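Local coordinates for MdcA (Pseudomonas aeruginosa, PDB 5VIT), which probably acts as the acyl carrier protein transferase of malonate decarboxylase, exchanging the acetyl group on the carrier protein for malonate, at residues G31-R36 / D211-D217; I146-V152 / L175-T179; G166-E170 / C311-E315; I233-L239 / A524-L529. Residues are numbered along the deposited sequence.

Contact 1 of 4, residues G31-R36 / D211-D217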
# COMPACT_ATOMS: atom_id res chain seq x y z
N GLY A 31 50.61 -42.61 -7.72
CA GLY A 31 50.16 -41.86 -8.87
C GLY A 31 49.35 -40.68 -8.37
O GLY A 31 49.84 -39.88 -7.57
N ALA A 32 48.10 -40.60 -8.80
CA ALA A 32 47.22 -39.50 -8.39
C ALA A 32 46.48 -39.82 -7.09
O ALA A 32 45.81 -38.96 -6.52
CB ALA A 32 46.22 -39.20 -9.51
N VAL A 33 46.60 -41.05 -6.62
CA VAL A 33 45.82 -41.49 -5.47
C VAL A 33 46.60 -41.40 -4.17
O VAL A 33 47.70 -41.94 -4.05
CB VAL A 33 45.30 -42.93 -5.67
CG1 VAL A 33 44.56 -43.40 -4.44
CG2 VAL A 33 44.43 -43.02 -6.91
N LEU A 34 46.03 -40.70 -3.19
CA LEU A 34 46.62 -40.59 -1.87
C LEU A 34 45.98 -41.58 -0.91
O LEU A 34 44.76 -41.76 -0.91
CB LEU A 34 46.48 -39.17 -1.31
CG LEU A 34 47.54 -38.13 -1.69
CD1 LEU A 34 47.11 -36.74 -1.23
CD2 LEU A 34 48.89 -38.50 -1.10
N PRO A 35 46.81 -42.22 -0.08
CA PRO A 35 46.31 -43.10 0.97
C PRO A 35 45.61 -42.30 2.06
O PRO A 35 46.16 -41.31 2.57
CB PRO A 35 47.59 -43.76 1.51
CG PRO A 35 48.59 -43.60 0.42
CD PRO A 35 48.27 -42.27 -0.20
N ARG A 36 44.40 -42.73 2.41
CA ARG A 36 43.63 -42.09 3.47
C ARG A 36 44.40 -42.04 4.80
O ARG A 36 44.18 -41.16 5.62
CB ARG A 36 42.29 -42.81 3.63
CG ARG A 36 41.45 -42.39 4.81
CD ARG A 36 40.07 -43.03 4.75
NE ARG A 36 40.15 -44.48 4.58
CZ ARG A 36 39.81 -45.12 3.46
NH1 ARG A 36 39.37 -44.44 2.41
NH2 ARG A 36 39.91 -46.44 3.40
N ASP A 211 45.44 -32.82 -9.03
CA ASP A 211 46.75 -33.36 -8.70
C ASP A 211 46.64 -34.63 -7.86
O ASP A 211 47.36 -35.61 -8.10
CB ASP A 211 47.59 -32.30 -7.97
CG ASP A 211 47.85 -31.07 -8.84
OD1 ASP A 211 48.47 -31.23 -9.93
OD2 ASP A 211 47.43 -29.96 -8.43
N PHE A 212 45.75 -34.64 -6.88
CA PHE A 212 45.56 -35.83 -6.07
C PHE A 212 44.10 -36.10 -5.77
O PHE A 212 43.31 -35.16 -5.64
CB PHE A 212 46.34 -35.72 -4.76
CG PHE A 212 47.82 -35.68 -4.94
CD1 PHE A 212 48.55 -34.54 -4.61
CD2 PHE A 212 48.50 -36.78 -5.47
CE1 PHE A 212 49.93 -34.50 -4.79
CE2 PHE A 212 49.87 -36.75 -5.64
CZ PHE A 212 50.59 -35.60 -5.30
N VAL A 213 43.74 -37.38 -5.69
CA VAL A 213 42.44 -37.79 -5.16
C VAL A 213 42.64 -38.66 -3.91
O VAL A 213 43.67 -39.33 -3.75
CB VAL A 213 41.61 -38.57 -6.19
CG1 VAL A 213 41.21 -37.67 -7.32
CG2 VAL A 213 42.39 -39.76 -6.71
N VAL A 214 41.66 -38.61 -3.01
CA VAL A 214 41.66 -39.41 -1.78
C VAL A 214 40.27 -39.97 -1.57
O VAL A 214 39.28 -39.23 -1.61
CB VAL A 214 42.03 -38.57 -0.54
CG1 VAL A 214 42.30 -39.49 0.64
CG2 VAL A 214 43.23 -37.70 -0.82
N GLU A 215 40.18 -41.28 -1.33
CA GLU A 215 38.91 -41.84 -0.89
C GLU A 215 38.64 -41.35 0.53
O GLU A 215 39.46 -41.52 1.44
CB GLU A 215 38.92 -43.37 -0.96
CG GLU A 215 37.52 -43.99 -0.91
CD GLU A 215 37.51 -45.50 -1.15
OE1 GLU A 215 37.38 -45.92 -2.33
OE2 GLU A 215 37.64 -46.25 -0.16
N ALA A 216 37.50 -40.70 0.73
CA ALA A 216 37.21 -40.12 2.03
C ALA A 216 36.84 -41.20 3.05
O ALA A 216 36.38 -42.28 2.67
CB ALA A 216 36.10 -39.10 1.92
N ASP A 217 37.04 -40.90 4.33
CA ASP A 217 36.70 -41.85 5.38
C ASP A 217 35.19 -42.07 5.46
O ASP A 217 34.73 -43.09 5.96
CB ASP A 217 37.26 -41.40 6.74
CG ASP A 217 36.72 -40.05 7.20
OD1 ASP A 217 36.18 -39.28 6.36
OD2 ASP A 217 36.83 -39.77 8.42
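Two main-chain hydrogen bonds, both to Val213, lay the short strand 33-34 against strand 212-215. The amide of Val213 reaches Ala32, N to O 2.7 Å, and the carbonyl O of Val213 receives Leu34 N at 2.8 Å, almost straight. One residue thus bonds to the neighbours of Val33 on both sides, which is the parallel pattern; Val33 and Val213 face each other with CA atoms 5.0 Å apart. Two CA-H...O contacts accompany it: Phe212 CA to Ala32 O, 3.2 Å, and Val33 CA to Val213 O, 3.5 Å. In the fold, residues 33-34 form the outermost strand at one end of a parallel alpha/beta sheet, and strand 212-215 is held from its other side by strand 185-190.

The apolar contacts divide over the two sheet faces. Val33 CG2 meets Val213 CG2 at 3.9 Å on one; on the other, Leu34 CB lies 3.6 Å from Val214 CG2, with helix 39-46 packed over both residues. Leu34 CD1 also touches Phe212 CB, 3.8 Å.

Charged groups take over at the end of the pairing, where Arg36, beyond strand 33-34, reaches Glu215 at the end of strand 212-215. Arg36 NH1 donates to Glu215 O (3.1 Å) and forms a salt bridge with Glu215 OE2 (3.6 Å), while Arg36 CD rests 3.6 Å from Asp217 CA. The Asp217 carboxylate is turned to Arg68.

Contact 2 of 4, residues I146-V152 / L175-T179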
# COMPACT_ATOMS: atom_id res chain seq x y z
N ILE A 146 44.98 -15.31 -6.13
CA ILE A 146 45.42 -16.55 -6.77
C ILE A 146 45.74 -17.50 -5.65
O ILE A 146 46.53 -17.17 -4.78
CB ILE A 146 46.68 -16.38 -7.64
CG1 ILE A 146 46.71 -15.04 -8.37
CG2 ILE A 146 46.86 -17.59 -8.58
CD1 ILE A 146 46.04 -15.01 -9.68
N PRO A 147 45.11 -18.68 -5.64
CA PRO A 147 45.39 -19.53 -4.49
C PRO A 147 46.57 -20.48 -4.73
O PRO A 147 46.95 -20.72 -5.88
CB PRO A 147 44.08 -20.29 -4.29
CG PRO A 147 43.47 -20.35 -5.66
CD PRO A 147 43.97 -19.16 -6.44
N ASN A 148 47.14 -21.00 -3.65
CA ASN A 148 48.21 -21.99 -3.75
C ASN A 148 47.67 -23.41 -3.79
O ASN A 148 48.18 -24.25 -4.53
CB ASN A 148 49.18 -21.84 -2.59
CG ASN A 148 49.80 -20.47 -2.53
OD1 ASN A 148 49.46 -19.66 -1.66
ND2 ASN A 148 50.71 -20.19 -3.46
N VAL A 149 46.63 -23.66 -2.99
CA VAL A 149 46.07 -25.00 -2.83
C VAL A 149 44.53 -24.97 -2.88
O VAL A 149 43.90 -24.05 -2.36
CB VAL A 149 46.53 -25.65 -1.49
CG1 VAL A 149 46.02 -27.08 -1.37
CG2 VAL A 149 48.05 -25.62 -1.37
N ALA A 150 43.92 -25.96 -3.51
CA ALA A 150 42.47 -26.15 -3.36
C ALA A 150 42.14 -27.51 -2.74
O ALA A 150 42.63 -28.55 -3.19
CB ALA A 150 41.77 -25.99 -4.69
N LEU A 151 41.31 -27.48 -1.70
CA LEU A 151 40.83 -28.68 -1.02
C LEU A 151 39.34 -28.84 -1.29
O LEU A 151 38.51 -28.15 -0.69
CB LEU A 151 41.11 -28.59 0.48
CG LEU A 151 42.56 -28.25 0.80
CD1 LEU A 151 42.76 -28.06 2.30
CD2 LEU A 151 43.47 -29.33 0.24
N VAL A 152 38.98 -29.73 -2.22
CA VAL A 152 37.59 -29.78 -2.67
C VAL A 152 37.09 -31.22 -2.67
O VAL A 152 37.85 -32.15 -2.39
CB VAL A 152 37.42 -29.15 -4.09
CG1 VAL A 152 37.93 -27.71 -4.10
CG2 VAL A 152 38.10 -29.97 -5.17
N LEU A 175 36.49 -22.92 -8.18
CA LEU A 175 37.57 -22.93 -7.19
C LEU A 175 38.80 -23.61 -7.75
O LEU A 175 39.94 -23.21 -7.48
CB LEU A 175 37.12 -23.64 -5.91
CG LEU A 175 36.00 -22.98 -5.11
CD1 LEU A 175 35.66 -23.84 -3.88
CD2 LEU A 175 36.37 -21.55 -4.71
N VAL A 176 38.57 -24.64 -8.55
CA VAL A 176 39.66 -25.46 -9.04
C VAL A 176 40.37 -24.81 -10.24
O VAL A 176 41.59 -24.86 -10.32
CB VAL A 176 39.15 -26.89 -9.39
CG1 VAL A 176 40.19 -27.69 -10.17
CG2 VAL A 176 38.76 -27.63 -8.11
N GLU A 177 39.62 -24.19 -11.15
CA GLU A 177 40.25 -23.66 -12.36
C GLU A 177 41.36 -22.64 -12.04
O GLU A 177 42.45 -22.76 -12.59
CB GLU A 177 39.22 -23.05 -13.33
CG GLU A 177 39.85 -22.42 -14.57
CD GLU A 177 38.91 -22.28 -15.76
OE1 GLU A 177 37.77 -22.78 -15.71
OE2 GLU A 177 39.32 -21.67 -16.77
N PRO A 178 41.10 -21.66 -11.16
CA PRO A 178 42.24 -20.76 -10.90
C PRO A 178 43.43 -21.43 -10.20
O PRO A 178 44.53 -20.91 -10.34
CB PRO A 178 41.66 -19.66 -9.99
CG PRO A 178 40.19 -19.86 -9.93
CD PRO A 178 39.81 -21.08 -10.72
N THR A 179 43.21 -22.53 -9.48
CA THR A 179 44.29 -23.21 -8.76
C THR A 179 45.07 -24.13 -9.69
O THR A 179 46.30 -24.12 -9.70
CB THR A 179 43.79 -24.06 -7.56
OG1 THR A 179 42.70 -23.39 -6.91
CG2 THR A 179 44.92 -24.30 -6.54
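Thr179 is the side chain to look at first. Its chi1 is near -37°, an m rotamer, which swings OG1 back along the helix to donate to Leu175 O at 2.8 Å. With its polar need met inside the helix, that hydroxyl can sit against apolar neighbours: Thr179 OG1 is 3.4 Å from Pro147 CG and 3.5 Å from Ala150 CB. Thr179 CG2 lies against the backbone where the strand begins, 3.7 Å from Val149 C and 3.8 Å from Asn148 O.

Further along, Val152 (m) and Val176 (t) bring their methyls together, CG2 to CG2 at 3.8 Å, and Val152 CG1 grazes Leu175 CD1 at 4.5 Å. At the other end two prolines meet, Pro147 CD to Pro178 CB at 4.3 Å; Pro178, lacking an amide hydrogen, also kinks the helix. Along strand 149-152, Ala150 and Val152 face the helix, whereas Val149 and Leu151 point away.

The short axes approach to 8.2 Å with their directions 155° apart, so the helix runs back almost antiparallel to the strand. Helix 172-180 then leads into strand 185-190, the parallel neighbour of strand 149-154: this is the packing of a beta-alpha-beta crossover in a Rossmann-like alpha/beta sheet.

Contact 3 of 4, residues G166-E170 / C311-E315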
# COMPACT_ATOMS: atom_id res chain seq x y z
N GLY A 166 28.52 -34.22 -9.91
CA GLY A 166 27.07 -34.32 -10.03
C GLY A 166 26.25 -33.13 -9.54
O GLY A 166 26.58 -31.98 -9.83
N PRO A 167 25.16 -33.41 -8.79
CA PRO A 167 24.26 -32.39 -8.25
C PRO A 167 24.96 -31.44 -7.30
O PRO A 167 24.46 -30.33 -7.09
CB PRO A 167 23.20 -33.21 -7.51
CG PRO A 167 23.14 -34.48 -8.29
CD PRO A 167 24.59 -34.77 -8.62
N SER A 168 26.09 -31.87 -6.73
CA SER A 168 26.84 -31.07 -5.79
C SER A 168 28.05 -30.39 -6.43
O SER A 168 29.00 -30.06 -5.73
CB SER A 168 27.30 -31.92 -4.60
OG SER A 168 26.21 -32.59 -3.99
N THR A 169 28.02 -30.20 -7.75
CA THR A 169 29.10 -29.48 -8.45
C THR A 169 29.40 -28.12 -7.80
O THR A 169 30.56 -27.82 -7.47
CB THR A 169 28.75 -29.26 -9.93
OG1 THR A 169 28.66 -30.53 -10.60
CG2 THR A 169 29.79 -28.40 -10.60
N GLU A 170 28.35 -27.32 -7.61
CA GLU A 170 28.43 -26.10 -6.82
C GLU A 170 29.61 -25.18 -7.18
O GLU A 170 29.72 -24.73 -8.32
CB GLU A 170 28.44 -26.47 -5.32
CG GLU A 170 27.08 -27.04 -4.89
CD GLU A 170 27.01 -27.55 -3.45
OE1 GLU A 170 27.46 -26.84 -2.52
OE2 GLU A 170 26.48 -28.67 -3.25
N CYS A 311 20.47 -24.15 -11.26
CA CYS A 311 20.76 -24.31 -9.82
C CYS A 311 22.17 -23.93 -9.38
O CYS A 311 23.15 -24.32 -10.00
CB CYS A 311 20.51 -25.77 -9.41
SG CYS A 311 18.79 -26.35 -9.54
N PHE A 312 22.28 -23.21 -8.26
CA PHE A 312 23.59 -22.87 -7.70
C PHE A 312 24.26 -24.14 -7.20
O PHE A 312 25.47 -24.36 -7.38
CB PHE A 312 23.47 -21.87 -6.55
CG PHE A 312 22.68 -20.63 -6.89
CD1 PHE A 312 23.31 -19.51 -7.44
CD2 PHE A 312 21.31 -20.59 -6.66
CE1 PHE A 312 22.60 -18.38 -7.75
CE2 PHE A 312 20.57 -19.44 -6.97
CZ PHE A 312 21.22 -18.34 -7.52
N GLY A 313 23.45 -24.95 -6.52
CA GLY A 313 23.91 -26.20 -5.94
C GLY A 313 22.73 -27.14 -5.83
O GLY A 313 21.80 -27.08 -6.65
N THR A 314 22.76 -28.01 -4.82
CA THR A 314 21.67 -28.94 -4.63
C THR A 314 21.24 -29.02 -3.18
O THR A 314 22.01 -28.76 -2.26
CB THR A 314 22.01 -30.37 -5.10
OG1 THR A 314 20.82 -31.16 -5.07
CG2 THR A 314 23.06 -30.99 -4.20
N GLU A 315 19.98 -29.40 -3.01
CA GLU A 315 19.40 -29.58 -1.70
C GLU A 315 19.24 -31.08 -1.45
O GLU A 315 18.50 -31.76 -2.17
CB GLU A 315 18.06 -28.84 -1.61
CG GLU A 315 18.24 -27.36 -1.41
CD GLU A 315 18.99 -27.06 -0.12
OE1 GLU A 315 18.61 -27.64 0.92
OE2 GLU A 315 19.96 -26.28 -0.13
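Starting from Phe312, its carbonyl O receives the CA-H of Glu170, with Glu170 CA at 3.5 Å from Phe312 O and a nearly linear hydrogen. The Phe312 ring turns away toward helix 341-350, and its side chain comes within about 3 Å, nearest atoms, of the bound malonate, so this loop borders the ligand site. Gly313 follows, where Glu170 CG presses to 3.4 Å from Gly313 CA; a CB here would collide with that same CG. The Glu170 carboxylate itself goes elsewhere, OE1 taking the amides of Gln60 and Lys61.

Both segments are loops: 166-170 leads into helix 172-180, which packs on the N-terminal, parallel sheet, and 311-315 leaves edge strand 308-310 of the mixed sheet, so the two halves of the subunit meet here.

The CA-to-CB bond of Thr314 is directed toward the other loop. Its CB is 3.2 Å from Pro167 O and 3.9 Å from Pro167 CB, while Thr314 CG2 rests 3.5 Å from Ser168 OG. Ser339 OG, from outside both segments, links Pro167 O and Glu170 N within the first loop.

Contact 4 of 4, residues I233-L239 / A524-L529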
# COMPACT_ATOMS: atom_id res chain seq x y z
N ILE A 233 5.89 -22.11 8.56
CA ILE A 233 5.35 -20.94 7.88
C ILE A 233 4.05 -20.50 8.57
O ILE A 233 3.14 -21.30 8.77
CB ILE A 233 5.13 -21.23 6.38
CG1 ILE A 233 6.50 -21.52 5.73
CG2 ILE A 233 4.46 -20.06 5.67
CD1 ILE A 233 6.44 -21.83 4.26
N LYS A 234 3.99 -19.22 8.95
CA LYS A 234 2.86 -18.64 9.67
C LYS A 234 2.04 -17.72 8.77
O LYS A 234 2.51 -17.28 7.71
CB LYS A 234 3.32 -17.83 10.90
CG LYS A 234 4.61 -18.28 11.56
CD LYS A 234 5.19 -17.15 12.45
CE LYS A 234 6.27 -17.69 13.38
NZ LYS A 234 7.48 -16.81 13.39
N PRO A 235 0.80 -17.42 9.19
CA PRO A 235 -0.06 -16.51 8.43
C PRO A 235 0.59 -15.17 8.03
O PRO A 235 0.30 -14.70 6.93
CB PRO A 235 -1.26 -16.27 9.39
CG PRO A 235 -1.13 -17.34 10.49
CD PRO A 235 0.02 -18.24 10.14
N VAL A 236 1.42 -14.57 8.89
CA VAL A 236 2.07 -13.30 8.53
C VAL A 236 3.00 -13.48 7.30
O VAL A 236 3.07 -12.59 6.44
CB VAL A 236 2.87 -12.70 9.71
CG1 VAL A 236 3.98 -13.64 10.18
CG2 VAL A 236 3.44 -11.35 9.33
N HIS A 237 3.67 -14.63 7.20
CA HIS A 237 4.48 -14.94 6.02
C HIS A 237 3.60 -14.97 4.77
O HIS A 237 3.91 -14.36 3.73
CB HIS A 237 5.17 -16.28 6.16
CG HIS A 237 6.12 -16.37 7.30
ND1 HIS A 237 6.25 -17.49 8.08
CD2 HIS A 237 7.00 -15.47 7.80
CE1 HIS A 237 7.16 -17.29 9.01
NE2 HIS A 237 7.64 -16.06 8.86
N VAL A 238 2.50 -15.70 4.89
CA VAL A 238 1.58 -15.87 3.78
C VAL A 238 1.04 -14.52 3.31
O VAL A 238 0.91 -14.30 2.10
CB VAL A 238 0.42 -16.81 4.18
CG1 VAL A 238 -0.56 -16.96 3.03
CG2 VAL A 238 0.98 -18.17 4.57
N LEU A 239 0.77 -13.62 4.25
CA LEU A 239 0.31 -12.27 3.94
C LEU A 239 1.36 -11.52 3.11
O LEU A 239 1.04 -10.97 2.05
CB LEU A 239 -0.01 -11.49 5.21
CG LEU A 239 -0.44 -10.03 5.04
CD1 LEU A 239 -1.51 -9.80 3.94
CD2 LEU A 239 -0.95 -9.50 6.38
N ALA A 524 -5.12 -14.21 4.85
CA ALA A 524 -3.82 -14.87 4.94
C ALA A 524 -3.84 -15.99 5.96
O ALA A 524 -4.04 -15.74 7.15
CB ALA A 524 -2.73 -13.88 5.31
N SER A 525 -3.63 -17.22 5.50
CA SER A 525 -3.50 -18.35 6.41
C SER A 525 -2.77 -19.53 5.78
O SER A 525 -2.54 -19.56 4.57
CB SER A 525 -4.87 -18.81 6.91
OG SER A 525 -5.50 -19.62 5.95
N ARG A 526 -2.43 -20.50 6.62
CA ARG A 526 -1.78 -21.72 6.18
C ARG A 526 -2.59 -22.49 5.16
O ARG A 526 -2.02 -23.26 4.38
CB ARG A 526 -1.47 -22.61 7.38
CG ARG A 526 -0.45 -22.01 8.34
CD ARG A 526 -0.06 -22.99 9.44
NE ARG A 526 1.20 -23.68 9.15
CZ ARG A 526 1.28 -24.80 8.45
NH1 ARG A 526 0.18 -25.35 7.97
NH2 ARG A 526 2.44 -25.38 8.23
N GLU A 527 -3.91 -22.30 5.13
CA GLU A 527 -4.74 -23.02 4.16
C GLU A 527 -4.34 -22.72 2.71
O GLU A 527 -4.58 -23.53 1.83
CB GLU A 527 -6.24 -22.71 4.36
CG GLU A 527 -6.78 -23.09 5.72
CD GLU A 527 -7.82 -22.10 6.25
OE1 GLU A 527 -8.47 -21.40 5.43
OE2 GLU A 527 -7.99 -22.03 7.49
N LEU A 528 -3.73 -21.55 2.47
CA LEU A 528 -3.20 -21.23 1.14
C LEU A 528 -1.94 -22.02 0.77
O LEU A 528 -1.57 -22.09 -0.41
CB LEU A 528 -2.89 -19.73 1.03
CG LEU A 528 -4.09 -18.78 1.09
CD1 LEU A 528 -3.64 -17.32 0.94
CD2 LEU A 528 -5.14 -19.15 0.04
N LEU A 529 -1.26 -22.60 1.76
CA LEU A 529 -0.04 -23.36 1.47
C LEU A 529 -0.40 -24.65 0.73
O LEU A 529 -1.16 -25.47 1.24
CB LEU A 529 0.73 -23.70 2.76
CG LEU A 529 1.27 -22.53 3.61
CD1 LEU A 529 1.98 -23.00 4.89
CD2 LEU A 529 2.21 -21.67 2.78
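Ile233 comes in just ahead of the helix and makes two contacts: Ile233 CB packs on Leu529 CD1 at 3.9 Å, and Ile233 O takes a weak hydrogen bond from Arg526 NE at 3.1 Å. The stronger partner of that guanidinium is Lys532 O, reached by NH2. At the N-cap position, Lys234 N donates to His237 ND1 (3.0 Å), three residues on. Pro235 then closes over the incoming loop, its O 3.5 Å from Ala524 CB and its CD 4.2 Å from Arg526 CG. One turn on, Val238 fits into the bend of 524-529: CG1 touches Leu528 CD1 (3.7 Å) and Ser525 O (3.6 Å), and CG2 lies 4.1 Å from Leu529 CD2. An ST turn, Ser525 OG accepting from Glu527 N, shapes that bend. Leu239 finishes with CB 3.6 Å from Ala524 CB.

Helix 263-278 packs on Ile233 and Leu529, Met242 further along helix 235-250 touches Ala524 and Leu528, and the MdcC chain adds its Leu87 against Pro235 and Leu239.

From the N terminus, residues 31-36 wait until 211-217 to pair, so contact 1 closes a long loop at one end of the N-terminal, parallel sheet. Contact 2 lies wholly within that loop and fastens a helix to the same sheet, its centre about 17 Å from that of contact 1. Segment 166-170 starts contact 3 between the two halves of contact 2, and its partner 311-315 comes after both earlier loops have closed; contact 3 therefore crosses contacts 1 and 2 and joins the parallel sheet's half to that of the mixed sheet. Contact 4 opens at 233-239, crosses contact 3, and closes only at 524-529, about 50 Å from contact 1 between centres, bringing the late C-terminal region back onto helix 235-250.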